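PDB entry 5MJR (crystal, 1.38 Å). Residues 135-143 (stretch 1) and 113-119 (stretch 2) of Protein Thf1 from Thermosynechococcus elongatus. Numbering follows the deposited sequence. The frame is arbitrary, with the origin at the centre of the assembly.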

# COMPACT_ATOMS: atom_id res chain seq x y z
N PRO A 135 16.93 -11.77 -4.80
CA PRO A 135 16.03 -11.91 -3.65
C PRO A 135 14.79 -12.68 -4.05
O PRO A 135 14.31 -12.53 -5.21
CB PRO A 135 15.67 -10.48 -3.29
CG PRO A 135 15.97 -9.69 -4.56
CD PRO A 135 17.10 -10.41 -5.22
N SER A 136 14.26 -13.37 -3.04
CA SER A 136 12.97 -14.01 -3.16
C SER A 136 11.80 -13.03 -3.39
O SER A 136 11.96 -11.87 -3.08
CB SER A 136 12.73 -14.82 -1.80
OG SER A 136 12.53 -13.94 -0.59
N ALA A 137 10.69 -13.54 -3.92
CA ALA A 137 9.44 -12.75 -4.00
C ALA A 137 8.68 -12.95 -2.68
O ALA A 137 8.59 -14.05 -2.17
CB ALA A 137 8.59 -13.20 -5.18
N PRO A 138 8.10 -11.85 -2.16
CA PRO A 138 7.96 -10.52 -2.77
C PRO A 138 9.06 -9.50 -2.43
O PRO A 138 8.99 -8.37 -2.90
CB PRO A 138 6.64 -10.04 -2.20
CG PRO A 138 6.65 -10.63 -0.80
CD PRO A 138 7.17 -12.05 -1.06
N LEU A 139 10.10 -9.93 -1.67
CA LEU A 139 11.14 -8.96 -1.33
C LEU A 139 11.75 -8.28 -2.55
O LEU A 139 12.19 -7.14 -2.53
CB LEU A 139 12.22 -9.71 -0.49
CG LEU A 139 13.40 -8.86 -0.05
CD1 LEU A 139 13.06 -7.65 0.79
CD2 LEU A 139 14.40 -9.74 0.63
N ASN A 140 11.85 -9.06 -3.67
CA ASN A 140 12.35 -8.54 -4.89
C ASN A 140 11.68 -7.24 -5.42
O ASN A 140 12.27 -6.47 -6.15
CB ASN A 140 12.34 -9.56 -6.03
CG ASN A 140 10.92 -10.01 -6.43
OD1 ASN A 140 10.02 -10.11 -5.64
ND2 ASN A 140 10.79 -10.31 -7.75
N SER A 141 10.40 -7.06 -5.00
CA SER A 141 9.67 -5.89 -5.34
C SER A 141 10.14 -4.60 -4.68
O SER A 141 9.75 -3.53 -5.06
CB SER A 141 8.15 -6.07 -5.10
OG SER A 141 7.78 -6.08 -3.80
N LEU A 142 11.06 -4.71 -3.69
CA LEU A 142 11.74 -3.51 -3.21
C LEU A 142 12.70 -2.94 -4.23
O LEU A 142 13.06 -1.73 -4.14
CB LEU A 142 12.49 -3.79 -1.94
CG LEU A 142 11.67 -4.10 -0.71
CD1 LEU A 142 12.59 -4.03 0.53
CD2 LEU A 142 10.42 -3.40 -0.47
N ASN A 143 13.09 -3.76 -5.21
CA ASN A 143 13.88 -3.29 -6.34
C ASN A 143 12.99 -2.63 -7.40
O ASN A 143 12.79 -3.13 -8.50
CB ASN A 143 14.70 -4.42 -6.91
CG ASN A 143 15.84 -4.85 -6.01
OD1 ASN A 143 16.44 -3.99 -5.35
ND2 ASN A 143 16.13 -6.16 -6.02
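Stretch 2, residues 113-119: ASWQQYQ

Stretch 1 enters as an extended loop through Pro-135, Ser-136 and Ala-137, passes a cis peptide bond before Pro-138, and then tightens into a 3-10 segment over residues 139-142. Hydrogen bonds from Ser-141 N to Pro-138 O (2.8 Å) and from Leu-142 N to Leu-139 O (2.9 Å) hold the turns of this segment. Stretch 2 is likewise compactly wound, with a 3-10 segment at residues 116-118, where Tyr-118 N bonds to Trp-115 O at 3.1 Å and Gln-119 N to Gln-116 O at 3.0 Å. The chain of stretch 2 runs across that of stretch 1, neither parallel nor antiparallel to it. The CA atoms nearest each other across the stretches are those of Pro-138 and Trp-115, 6.4 Å apart. No backbone-to-backbone hydrogen bond joins them; the contact, which buries 377 Å² counting both sides, is made largely through the side chains of Trp-115 and Tyr-118.

Pro-138 lies at the centre of this packing. Its CA-to-CB bond points toward stretch 2, and its ring rests over one face of the Trp-115 indole: Pro-138 CG is 3.6 Å from the centroid of the five-membered ring and only 13° off the ring normal, a CH-pi contact. Pro-138 CG also approaches Ser-114 OG at 3.3 Å. Although the CA-to-CB bond of Trp-115 points sideways, chi1 near -66° (m) and chi2 of 91° bring the end of the indole nearer to stretch 1. Its six-membered ring thereby reaches the carbonyl of Pro-138, just before the 3-10 segment, with Trp-115 CH2 3.3 Å from Pro-138 O, and the segment itself, with Trp-115 CH2 3.9 Å from Leu-142 CD2. At the indole edge, Ser-141 OG sits 3.1 Å from Trp-115 CZ2; the same hydroxyl donates a hydrogen bond to Pro-138 O (2.7 Å), tying this side chain to the backbone of its own turn.

Tyr-118 makes two hydrogen bonds to stretch 1. Its hydroxyl both gives and receives: Tyr-118 OH donates to Ser-136 OG at 2.7 Å and accepts from Leu-139 N at 3.1 Å, with an N-H...acceptor angle of 151°. One phenol oxygen thus bridges residues before and after Pro-138, engaging the backbone amide at the start of the 3-10 segment. Pro-138 N is also near, 3.4 Å from Tyr-118 OH, but has no hydrogen to share. Apolar contacts support the phenol ring, with Pro-138 CD 3.8 Å from Tyr-118 CE2 near the ring plane and Leu-139 CB 3.6 Å from Tyr-118 CZ. Pro-138 therefore touches both aromatic side chains, one across its face and the other at its edge.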

# COMPACT_ATOMS: atom_id res chain seq x y z
N ALA A 113 -0.35 -10.62 1.91
CA ALA A 113 -0.07 -11.67 2.90
C ALA A 113 1.29 -12.32 2.66
O ALA A 113 1.91 -12.89 3.57
CB ALA A 113 -1.18 -12.72 2.91
N SER A 114 1.75 -12.34 1.41
CA SER A 114 3.03 -13.01 1.05
C SER A 114 4.22 -12.39 1.77
O SER A 114 5.27 -13.03 1.87
CB SER A 114 3.26 -13.04 -0.46
OG SER A 114 3.58 -11.80 -1.02
N TRP A 115 4.09 -11.17 2.26
CA TRP A 115 5.17 -10.54 3.02
C TRP A 115 5.34 -11.12 4.41
O TRP A 115 6.37 -10.87 5.07
CB TRP A 115 4.93 -9.04 3.02
CG TRP A 115 5.04 -8.35 1.72
CD1 TRP A 115 4.02 -8.13 0.82
CD2 TRP A 115 6.17 -7.74 1.15
NE1 TRP A 115 4.45 -7.44 -0.24
CE2 TRP A 115 5.79 -7.17 -0.10
CE3 TRP A 115 7.49 -7.64 1.52
CZ2 TRP A 115 6.66 -6.48 -0.92
CZ3 TRP A 115 8.38 -6.98 0.74
CH2 TRP A 115 7.97 -6.43 -0.50
N GLN A 116 4.32 -11.83 4.90
CA GLN A 116 4.40 -12.39 6.25
C GLN A 116 5.47 -13.44 6.40
O GLN A 116 5.90 -13.74 7.51
CB GLN A 116 3.06 -12.90 6.69
CG GLN A 116 2.03 -11.78 6.88
CD GLN A 116 0.65 -12.20 7.05
OE1 GLN A 116 0.39 -13.30 7.46
NE2 GLN A 116 -0.32 -11.29 6.67
N GLN A 117 5.97 -13.97 5.27
CA GLN A 117 7.05 -14.95 5.37
C GLN A 117 8.31 -14.32 5.93
O GLN A 117 9.15 -15.07 6.39
CB GLN A 117 7.37 -15.55 4.05
CG GLN A 117 7.91 -14.58 3.05
CD GLN A 117 8.11 -15.12 1.70
OE1 GLN A 117 7.24 -14.92 0.75
NE2 GLN A 117 9.14 -15.86 1.59
N TYR A 118 8.42 -13.01 5.97
CA TYR A 118 9.60 -12.30 6.54
C TYR A 118 9.50 -12.03 8.02
O TYR A 118 10.41 -11.42 8.58
CB TYR A 118 9.96 -11.07 5.71
CG TYR A 118 10.13 -11.39 4.25
CD1 TYR A 118 11.19 -12.11 3.75
CD2 TYR A 118 9.20 -10.95 3.29
CE1 TYR A 118 11.32 -12.42 2.46
CE2 TYR A 118 9.33 -11.26 1.99
CZ TYR A 118 10.40 -12.01 1.54
OH TYR A 118 10.46 -12.34 0.19
N GLN A 119 8.39 -12.47 8.64
CA GLN A 119 8.17 -12.17 10.02
C GLN A 119 9.34 -12.52 10.96
O GLN A 119 9.89 -13.64 10.84
CB GLN A 119 6.93 -12.95 10.48
CG GLN A 119 6.06 -12.23 11.49
CD GLN A 119 4.61 -12.80 11.48
OE1 GLN A 119 4.47 -13.91 11.95
NE2 GLN A 119 3.58 -12.11 10.83